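Local coordinates for histidine triad (HIT) protein (Marinobacter aquaeolei, PDB 3OHE) that belongs to the histidine triad superfamily of nucleotide hydrolases and transferases, probably has catalytic activity of that kind, and binds calcium in the crystal, at residues T13-L16 against G17-R20; P51-Q54 against Q55-L58; F60-S63 against A64-G68. All blocks are in the same frame, centred on the assembly; numbering follows the deposited sequence.

Interaction 1. Residues T13-L16 against G17-R20; sequences THKL and GESR. With CA (calcium ion), chain C.
The carboxylate of Glu-18 receives the ammonium group of Lys-15 at OE2, on the anti side and 35° out of the carboxylate plane; the salt bridge NZ to OE2 spans 2.9 Å. The pair flanks a classic beta bulge on strand 13-18, where Leu-16 and Gly-17 both face Val-24 of the hairpin partner strand 22-27. Residues three apart on a regular strand face opposite sides; the extra residue of the bulge is consistent with Lys-15 and Glu-18 emerging on the same side. Lys-15 starts with CG anti to its own backbone N (chi1 -171°) and stays extended to NZ, with CG passing 4.0 Å from Gly-17 N. The two side chains cross obliquely, and CE of Lys-15 packs on CG of Glu-18 at 3.8 Å. Lys-15 has two deposited conformers, so this exposed bridge is probably not permanent. Leu-16 serves another surface, where its side chain packs on Lys-126, Leu-129 and Leu-133 of helix 119-135.

The other flat group is the imidazole of His-14, which touches Gln-122 of that helix and Asn-28. Its ND1 is hydrogen-bonded to a water 3.0 Å away that also binds the calcium ion. Thr-13 O is a direct calcium ligand at 2.5 Å, together with Ala-10 O. A second calcium-bound water donates a hydrogen bond to Thr-13 OG1 at 2.8 Å, and OG1 also bonds Leu-9 O.

Interaction 2. Residues P51-Q54 against Q55-L58; sequences PNEQ and QQRL. With CA (calcium ion), chain D.
Gln-56 and Glu-53, one turn apart at the start of helix 52-72, share a calcium ion. Along Gln-56, CB lies 3.7 Å from Glu-53 O and CG 3.6 Å from Asn-52 O, so the base of the side chain rests on the carbonyls of the preceding turn. CG stands anti to the carbonyl carbon (chi1 -69°) and the chain runs out extended, which carries the amide past the Asn-52 side chain; CD is 3.9 Å from Asn-52 OD1. At the tip the two amide atoms part: OE1 binds the calcium ion at 2.4 Å, while NE2 makes a weak hydrogen bond to one of the calcium-bound waters. This path is that of one of two deposited conformers of Gln-56.

Glu-53 reaches the metal differently. Its chain bends at chi2 (-70°), bringing OE1 to a longer 2.9 Å from the calcium ion, while OE2 accepts a hydrogen bond from the second metal-bound water. Its carboxylate plane stands 86° from the Gln-56 amide plane, nearly perpendicular. The OE1 atoms of Glu-53 and Gln-56, 3.6 Å apart, meet the calcium ion roughly at right angles as adjacent ligands; two waters are the other ligands seen.

Beneath this, Pro-51 takes the N-cap position. Its O receives Gln-55 N at 2.9 Å, the first of four regular i to i+4 bonds here, ending with Leu-58 N to Gln-54 O.

Gln-55 NE2 bonds Leu-50 O in the loop just before the helix, and Leu-58 packs on Leu-50. Arg-57, salt-bridged to Glu-61, lies beside Arg-20 and Leu-21 in the turn between strands 13-18 and 22-27. Toward the second subunit, Gln-55 OE1 bonds Ser-63 OG of that chain, Gln-55 packs on its Leu-59, and Gln-56 meets its Gln-56.

Interaction 3. Residues F60-S63 against A64-G68; sequences FESS and ALSEG
The middle of helix 52-72 contains this contact, two turns of regular alpha helix in the HIT domain in which Ser-62 O takes hydrogen bonds from both N and OG of Ser-66. Ser-66 N lies 2.8 Å from Ser-62 O, and OG of Ser-66 comes to 2.9 Å from the same oxygen. The two donors approach from opposite faces of the carbonyl plane; OG stands above it by 37°, away from a lone pair. Ser-66 OG is placed there because it lies beside its own backbone N (chi1 -67°), folding back over the preceding turn. This second bond belongs to one of two deposited conformers of Ser-66, so the extra grip on Ser-62 O may be partial.

The remaining bonds are the usual i to i+4 set. Ala-64 N meets Phe-60 O at 3.0 Å, and Leu-65 N meets Glu-61 O at 2.8 Å. Glu-67 N reaches Ser-63 O at 3.1 Å, the straightest of the backbone bonds across the contact, with an angle of 172° at the hydrogen. That carbonyl also takes a weak hydrogen bond from a water that donates to Glu-67 OE1 at 2.7 Å, which links the carboxylate back to the helix carbonyl. CB of Ala-64 leans on Phe-60 O, 3.4 Å away.

One face of the helix lies on the antiparallel sheet: Leu-65 packs on Val-35 and Leu-37 of strand 34-39, Ser-62 OG bonds His-94 NE2 on strand 92-97, and Ser-66 touches Val-80 on strand 77-82. Glu-61, whose OE1 serves Ser-19, accepts Leu-21 N at OE2. Ser-63, Ser-66 and Glu-67 meet Tyr-48 of the second subunit.

Interactions 2 and 3 lie on the same helix, 52-72, whereas interaction 1 lies on an outermost strand of the sheet, 13-18. Interaction 3 is the most buried, with half of its touching residues inside, and lies against the sheet; interactions 1 and 2 each carry exposed charged or amide groups. The calcium ion lies at one end of interaction 1 but joins the two segments of interaction 2. The calcium chemistry differs: at 13-20 the protein ligands are backbone carbonyls, at 51-58 side-chain oxygens. Interactions 2 and 3 both meet the second subunit. Interaction 1 joins the helix through a probable hydrogen bond, Ser-19 OG 2.6 Å from Glu-61 OE1, and through packing of Arg-20 on Arg-57.

Interaction 1. Residues T13-L16 against G17-R20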
ATOM      1  N   THR A  13       4.369 -15.091  11.105  1.00  7.98           N
ATOM      2  CA  THR A  13       3.249 -14.441  11.803  1.00  7.21           C
ATOM      3  C   THR A  13       2.647 -15.318  12.887  1.00  7.96           C
ATOM      4  O   THR A  13       2.894 -16.539  12.962  1.00 10.37           O
ATOM      5  CB  THR A  13       2.122 -14.052  10.820  1.00  7.53           C
ATOM      6  OG1 THR A  13       1.496 -15.255  10.345  1.00  9.50           O
ATOM      7  CG2 THR A  13       2.556 -13.183   9.670  1.00  9.15           C
ATOM      8  N   HIS A  14       1.876 -14.668  13.741  1.00  8.63           N
ATOM      9  CA  HIS A  14       0.942 -15.331  14.670  1.00  8.89           C
ATOM     10  C   HIS A  14      -0.488 -14.983  14.266  1.00  8.18           C
ATOM     11  O   HIS A  14      -0.759 -13.856  13.898  1.00 10.14           O
ATOM     12  CB  HIS A  14       1.194 -14.855  16.094  1.00  9.92           C
ATOM     13  CG  HIS A  14       2.536 -15.237  16.614  1.00 11.84           C
ATOM     14  ND1 HIS A  14       2.953 -16.550  16.718  1.00 13.70           N
ATOM     15  CD2 HIS A  14       3.564 -14.473  17.057  1.00 13.43           C
ATOM     16  CE1 HIS A  14       4.178 -16.569  17.225  1.00 14.97           C
ATOM     17  NE2 HIS A  14       4.563 -15.325  17.452  1.00 14.44           N
ATOM     18  N   LYS A  15      -1.403 -15.941  14.316  0.50  8.21           N
ATOM     19  CA  LYS A  15      -2.777 -15.679  13.910  0.50  8.42           C
ATOM     20  C   LYS A  15      -3.564 -14.951  15.015  0.50  8.76           C
ATOM     21  O   LYS A  15      -3.724 -15.464  16.125  0.50  8.81           O
ATOM     22  CB  LYS A  15      -3.496 -16.969  13.499  0.50  8.72           C
ATOM     23  CG  LYS A  15      -4.882 -16.739  12.864  0.50 10.33           C
ATOM     24  CD  LYS A  15      -5.651 -18.039  12.689  0.50  8.61           C
ATOM     25  CE  LYS A  15      -7.065 -17.801  12.148  0.50 10.70           C
ATOM     26  NZ  LYS A  15      -7.961 -19.018  12.274  0.50  9.45           N
ATOM     27  N   LEU A  16      -4.080 -13.777  14.684  1.00  8.04           N
ATOM     28  CA  LEU A  16      -4.879 -12.968  15.595  1.00  8.04           C
ATOM     29  C   LEU A  16      -6.366 -13.306  15.553  1.00  8.37           C
ATOM     30  O   LEU A  16      -7.063 -13.218  16.587  1.00 11.02           O
ATOM     31  CB  LEU A  16      -4.719 -11.489  15.262  1.00  9.15           C
ATOM     32  CG  LEU A  16      -3.334 -10.914  15.492  1.00  8.28           C
ATOM     33  CD1 LEU A  16      -3.167  -9.582  14.720  1.00 10.71           C
ATOM     34  CD2 LEU A  16      -3.079 -10.716  17.002  1.00 11.47           C
ATOM     35  N   GLY A  17      -6.876 -13.662  14.376  1.00  8.63           N
ATOM     36  CA  GLY A  17      -8.301 -13.921  14.211  1.00  9.29           C
ATOM     37  C   GLY A  17      -8.667 -13.922  12.747  1.00  7.80           C
ATOM     38  O   GLY A  17      -7.783 -14.070  11.872  1.00  9.15           O
ATOM     39  N   GLU A  18      -9.964 -13.789  12.501  1.00  7.86           N
ATOM     40  CA  GLU A  18     -10.523 -13.865  11.153  1.00  8.26           C
ATOM     41  C   GLU A  18     -11.522 -12.739  10.958  1.00  7.49           C
ATOM     42  O   GLU A  18     -12.456 -12.588  11.761  1.00 10.00           O
ATOM     43  CB  GLU A  18     -11.301 -15.184  10.968  1.00 10.00           C
ATOM     44  CG  GLU A  18     -10.463 -16.413  11.178  1.00 10.64           C
ATOM     45  CD  GLU A  18     -11.236 -17.726  11.174  1.00  9.94           C
ATOM     46  OE1 GLU A  18     -12.468 -17.708  11.363  1.00 11.89           O
ATOM     47  OE2 GLU A  18     -10.553 -18.759  11.002  1.00 10.78           O
ATOM     48  N   SER A  19     -11.368 -12.001   9.878  1.00  7.82           N
ATOM     49  CA  SER A  19     -12.430 -11.108   9.429  1.00  7.97           C
ATOM     50  C   SER A  19     -13.357 -11.899   8.492  1.00  7.72           C
ATOM     51  O   SER A  19     -13.117 -13.083   8.207  1.00  8.71           O
ATOM     52  CB  SER A  19     -11.843  -9.926   8.711  1.00  7.74           C
ATOM     53  OG  SER A  19     -11.157 -10.331   7.546  1.00  7.53           O
ATOM     54  N   ARG A  20     -14.372 -11.239   7.954  1.00  8.04           N
ATOM     55  CA  ARG A  20     -15.277 -11.896   7.027  1.00  7.16           C
ATOM     56  C   ARG A  20     -14.514 -12.452   5.832  1.00  7.27           C
ATOM     57  O   ARG A  20     -14.728 -13.608   5.436  1.00  8.67           O
ATOM     58  CB  ARG A  20     -16.383 -10.946   6.584  1.00  7.10           C
ATOM     59  CG  ARG A  20     -17.569 -11.663   5.929  1.00  9.42           C
ATOM     60  CD  ARG A  20     -18.735 -10.751   5.625  1.00 10.48           C
ATOM     61  NE  ARG A  20     -19.242 -10.179   6.878  1.00 12.13           N
ATOM     62  CZ  ARG A  20     -20.238  -9.308   6.944  1.00 12.95           C
ATOM     63  NH1 ARG A  20     -20.823  -8.884   5.835  1.00 14.30           N
ATOM     64  NH2 ARG A  20     -20.607  -8.818   8.126  1.00 17.32           N
TER
HETATM   65 CA    CA C 137       2.107 -18.842  12.456  0.50 14.51          CA
HETATM   66  O   HOH W   1       0.093 -17.442  11.420  1.00 16.92           O
HETATM   67  O   HOH W   2       2.140 -18.876  15.004  1.00 25.15           O
HETATM   68  O   HOH W   3       2.840 -21.043  12.051  0.50 23.70           O

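Interaction 2. Residues P51-Q54 against Q55-L58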
ATOM      1  N   PRO A  51     -12.346 -10.211  -7.499  1.00  9.98           N
ATOM      2  CA  PRO A  51     -13.611  -9.676  -7.954  1.00 11.66           C
ATOM      3  C   PRO A  51     -13.931  -8.320  -7.306  1.00 10.08           C
ATOM      4  O   PRO A  51     -13.575  -8.082  -6.154  1.00 10.07           O
ATOM      5  CB  PRO A  51     -14.629 -10.739  -7.486  1.00 13.25           C
ATOM      6  CG  PRO A  51     -13.851 -12.001  -7.348  1.00 17.25           C
ATOM      7  CD  PRO A  51     -12.471 -11.562  -6.929  1.00 12.19           C
ATOM      8  N   ASN A  52     -14.634  -7.446  -8.011  1.00 11.89           N
ATOM      9  CA  ASN A  52     -14.851  -6.088  -7.547  1.00 12.31           C
ATOM     10  C   ASN A  52     -15.440  -6.058  -6.143  1.00 10.79           C
ATOM     11  O   ASN A  52     -14.991  -5.278  -5.324  1.00 11.50           O
ATOM     12  CB  ASN A  52     -15.764  -5.258  -8.481  1.00 17.08           C
ATOM     13  CG  ASN A  52     -15.707  -3.756  -8.136  1.00 26.53           C
ATOM     14  OD1 ASN A  52     -16.710  -3.171  -7.768  1.00 39.16           O
ATOM     15  ND2 ASN A  52     -14.511  -3.155  -8.204  1.00 33.40           N
ATOM     16  N   GLU A  53     -16.432  -6.903  -5.854  1.00 11.52           N
ATOM     17  CA  GLU A  53     -17.046  -6.863  -4.518  1.00 11.93           C
ATOM     18  C   GLU A  53     -16.067  -7.267  -3.423  1.00  9.99           C
ATOM     19  O   GLU A  53     -16.156  -6.766  -2.294  1.00 11.58           O
ATOM     20  CB  GLU A  53     -18.297  -7.742  -4.450  1.00 14.58           C
ATOM     21  CG  GLU A  53     -19.434  -7.235  -5.314  1.00 17.55           C
ATOM     22  CD  GLU A  53     -20.074  -5.937  -4.810  1.00 23.57           C
ATOM     23  OE1 GLU A  53     -19.871  -5.480  -3.638  1.00 23.49           O
ATOM     24  OE2 GLU A  53     -20.811  -5.346  -5.617  1.00 28.12           O
ATOM     25  N   GLN A  54     -15.150  -8.175  -3.752  1.00  9.00           N
ATOM     26  CA  GLN A  54     -14.142  -8.575  -2.786  1.00  7.99           C
ATOM     27  C   GLN A  54     -13.068  -7.537  -2.620  1.00  7.62           C
ATOM     28  O   GLN A  54     -12.587  -7.319  -1.494  1.00  7.67           O
ATOM     29  CB  GLN A  54     -13.557  -9.957  -3.122  1.00  9.98           C
ATOM     30  CG  GLN A  54     -14.606 -11.055  -2.975  1.00 11.52           C
ATOM     31  CD  GLN A  54     -14.154 -12.409  -3.442  1.00 12.25           C
ATOM     32  OE1 GLN A  54     -13.060 -12.577  -3.918  1.00 13.79           O
ATOM     33  NE2 GLN A  54     -15.050 -13.360  -3.399  1.00 19.80           N
ATOM     34  N   GLN A  55     -12.757  -6.802  -3.691  1.00  7.70           N
ATOM     35  CA  GLN A  55     -11.919  -5.621  -3.501  1.00  7.57           C
ATOM     36  C   GLN A  55     -12.546  -4.617  -2.523  1.00  7.51           C
ATOM     37  O   GLN A  55     -11.868  -4.056  -1.655  1.00  8.02           O
ATOM     38  CB  GLN A  55     -11.628  -4.893  -4.819  1.00  8.09           C
ATOM     39  CG  GLN A  55     -10.820  -5.682  -5.827  1.00  7.46           C
ATOM     40  CD  GLN A  55     -10.516  -4.880  -7.077  1.00  8.32           C
ATOM     41  OE1 GLN A  55     -10.253  -3.663  -6.990  1.00  8.94           O
ATOM     42  NE2 GLN A  55     -10.572  -5.520  -8.242  1.00  9.15           N
ATOM     43  N   GLN A  56     -13.836  -4.371  -2.704  0.50  7.34           N
ATOM     44  CA  GLN A  56     -14.524  -3.419  -1.838  0.50  7.80           C
ATOM     45  C   GLN A  56     -14.632  -3.922  -0.389  0.50  6.94           C
ATOM     46  O   GLN A  56     -14.543  -3.129   0.529  0.50  7.30           O
ATOM     47  CB  GLN A  56     -15.893  -3.057  -2.401  0.50  8.92           C
ATOM     48  CG  GLN A  56     -15.820  -2.215  -3.684  0.50  8.66           C
ATOM     49  CD  GLN A  56     -17.175  -1.748  -4.139  0.50 11.25           C
ATOM     50  OE1 GLN A  56     -18.213  -2.276  -3.685  0.50 13.47           O
ATOM     51  NE2 GLN A  56     -17.200  -0.733  -5.006  0.50 15.62           N
ATOM     52  N   ARG A  57     -14.780  -5.220  -0.182  1.00  6.92           N
ATOM     53  CA  ARG A  57     -14.754  -5.757   1.164  1.00  7.12           C
ATOM     54  C   ARG A  57     -13.374  -5.625   1.793  1.00  6.76           C
ATOM     55  O   ARG A  57     -13.259  -5.256   2.969  1.00  6.90           O
ATOM     56  CB  ARG A  57     -15.245  -7.204   1.189  1.00  7.50           C
ATOM     57  CG  ARG A  57     -15.257  -7.840   2.583  1.00  7.49           C
ATOM     58  CD  ARG A  57     -16.310  -7.235   3.478  1.00  8.51           C
ATOM     59  NE  ARG A  57     -16.045  -7.567   4.872  1.00  8.53           N
ATOM     60  CZ  ARG A  57     -16.812  -7.154   5.867  1.00  8.30           C
ATOM     61  NH1 ARG A  57     -17.978  -6.556   5.636  1.00 10.94           N
ATOM     62  NH2 ARG A  57     -16.417  -7.389   7.100  1.00  9.51           N
ATOM     63  N   LEU A  58     -12.338  -5.914   1.026  1.00  5.86           N
ATOM     64  CA  LEU A  58     -10.986  -5.744   1.527  1.00  7.14           C
ATOM     65  C   LEU A  58     -10.726  -4.289   1.927  1.00  6.63           C
ATOM     66  O   LEU A  58     -10.120  -4.022   2.955  1.00  6.90           O
ATOM     67  CB  LEU A  58      -9.949  -6.187   0.480  1.00  7.33           C
ATOM     68  CG  LEU A  58      -8.474  -6.097   0.890  1.00  7.64           C
ATOM     69  CD1 LEU A  58      -8.198  -6.890   2.186  1.00 10.04           C
ATOM     70  CD2 LEU A  58      -7.624  -6.572  -0.287  1.00  9.84           C
TER
HETATM   71 CA    CA D 138     -20.503  -2.717  -3.177  0.50 23.67          CA
HETATM   72  O   HOH W   4     -20.963  -2.887  -5.698  1.00 35.34           O
HETATM   73  O   HOH W   5     -20.274  -0.459  -4.414  1.00 39.27           O

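Interaction 3. Residues F60-S63 against A64-G68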
ATOM      1  N   PHE A  60     -12.998  -2.055   2.859  1.00  6.77           N
ATOM      2  CA  PHE A  60     -13.765  -1.805   4.098  1.00  6.98           C
ATOM      3  C   PHE A  60     -12.962  -2.304   5.308  1.00  6.70           C
ATOM      4  O   PHE A  60     -12.798  -1.584   6.307  1.00  7.32           O
ATOM      5  CB  PHE A  60     -15.147  -2.488   4.053  1.00  9.19           C
ATOM      6  CG  PHE A  60     -15.822  -2.501   5.365  1.00  9.69           C
ATOM      7  CD1 PHE A  60     -16.419  -1.373   5.867  1.00 13.56           C
ATOM      8  CD2 PHE A  60     -15.744  -3.627   6.188  1.00 11.40           C
ATOM      9  CE1 PHE A  60     -17.026  -1.408   7.141  1.00 15.74           C
ATOM     10  CE2 PHE A  60     -16.322  -3.655   7.452  1.00 13.90           C
ATOM     11  CZ  PHE A  60     -16.944  -2.525   7.917  1.00 18.03           C
ATOM     12  N   GLU A  61     -12.480  -3.533   5.224  1.00  7.06           N
ATOM     13  CA  GLU A  61     -11.759  -4.143   6.348  1.00  5.87           C
ATOM     14  C   GLU A  61     -10.453  -3.410   6.623  1.00  5.86           C
ATOM     15  O   GLU A  61     -10.099  -3.162   7.786  1.00  7.41           O
ATOM     16  CB  GLU A  61     -11.504  -5.640   6.098  1.00  6.50           C
ATOM     17  CG  GLU A  61     -12.826  -6.423   6.055  1.00  7.29           C
ATOM     18  CD  GLU A  61     -12.661  -7.935   5.929  1.00  6.41           C
ATOM     19  OE1 GLU A  61     -11.506  -8.367   5.866  1.00  7.91           O
ATOM     20  OE2 GLU A  61     -13.686  -8.671   5.901  1.00  7.11           O
ATOM     21  N   SER A  62      -9.707  -3.085   5.582  1.00  6.23           N
ATOM     22  CA  SER A  62      -8.419  -2.409   5.713  1.00  6.67           C
ATOM     23  C   SER A  62      -8.579  -1.029   6.326  1.00  7.08           C
ATOM     24  O   SER A  62      -7.824  -0.643   7.229  1.00  6.97           O
ATOM     25  CB  SER A  62      -7.757  -2.286   4.355  1.00  7.65           C
ATOM     26  OG  SER A  62      -6.534  -1.578   4.436  1.00  8.94           O
ATOM     27  N   SER A  63      -9.551  -0.260   5.822  1.00  7.07           N
ATOM     28  CA  SER A  63      -9.795   1.074   6.373  1.00  6.88           C
ATOM     29  C   SER A  63     -10.236   1.011   7.821  1.00  6.22           C
ATOM     30  O   SER A  63      -9.820   1.845   8.649  1.00  7.59           O
ATOM     31  CB  SER A  63     -10.810   1.815   5.532  1.00  7.98           C
ATOM     32  OG  SER A  63     -10.179   2.287   4.356  1.00  8.85           O
ATOM     33  N   ALA A  64     -11.074   0.056   8.195  1.00  6.65           N
ATOM     34  CA  ALA A  64     -11.553  -0.084   9.573  1.00  7.14           C
ATOM     35  C   ALA A  64     -10.386  -0.511  10.474  1.00  6.86           C
ATOM     36  O   ALA A  64     -10.177   0.022  11.579  1.00  7.71           O
ATOM     37  CB  ALA A  64     -12.724  -1.087   9.659  1.00  8.79           C
ATOM     38  N   LEU A  65      -9.613  -1.492  10.013  1.00  7.01           N
ATOM     39  CA  LEU A  65      -8.427  -1.937  10.759  1.00  7.12           C
ATOM     40  C   LEU A  65      -7.451  -0.786  10.979  1.00  6.67           C
ATOM     41  O   LEU A  65      -6.926  -0.599  12.094  1.00  7.31           O
ATOM     42  CB  LEU A  65      -7.738  -3.081  10.022  1.00  7.50           C
ATOM     43  CG  LEU A  65      -6.444  -3.608  10.651  1.00  6.93           C
ATOM     44  CD1 LEU A  65      -6.732  -4.286  12.017  1.00  8.95           C
ATOM     45  CD2 LEU A  65      -5.752  -4.605   9.679  1.00  7.89           C
ATOM     46  N   SER A  66      -7.163  -0.030   9.932  0.70  6.08           N
ATOM     47  CA  SER A  66      -6.162   1.052  10.008  0.70  6.02           C
ATOM     48  C   SER A  66      -6.601   2.112  11.012  0.70  7.07           C
ATOM     49  O   SER A  66      -5.840   2.471  11.916  0.70  6.76           O
ATOM     50  CB  SER A  66      -5.958   1.741   8.653  0.70  6.29           C
ATOM     51  OG  SER A  66      -5.368   0.888   7.710  0.70  9.03           O
ATOM     52  N   GLU A  67      -7.819   2.623  10.872  1.00  7.08           N
ATOM     53  CA  GLU A  67      -8.285   3.655  11.786  1.00  7.76           C
ATOM     54  C   GLU A  67      -8.288   3.163  13.229  1.00  6.41           C
ATOM     55  O   GLU A  67      -7.896   3.876  14.165  1.00  7.14           O
ATOM     56  CB  GLU A  67      -9.669   4.157  11.366  1.00  8.17           C
ATOM     57  CG  GLU A  67     -10.084   5.378  12.161  1.00  8.22           C
ATOM     58  CD  GLU A  67     -11.297   6.104  11.691  1.00 11.55           C
ATOM     59  OE1 GLU A  67     -11.899   5.718  10.677  1.00 12.42           O
ATOM     60  OE2 GLU A  67     -11.652   7.101  12.384  1.00 13.60           O
ATOM     61  N   GLY A  68      -8.735   1.938  13.422  1.00  6.54           N
ATOM     62  CA  GLY A  68      -8.774   1.352  14.754  1.00  6.21           C
ATOM     63  C   GLY A  68      -7.388   1.137  15.352  1.00  6.79           C
ATOM     64  O   GLY A  68      -7.198   1.386  16.561  1.00  7.27           O
TER
HETATM   65  O   HOH W   6     -12.163   3.596   9.063  1.00 13.21           O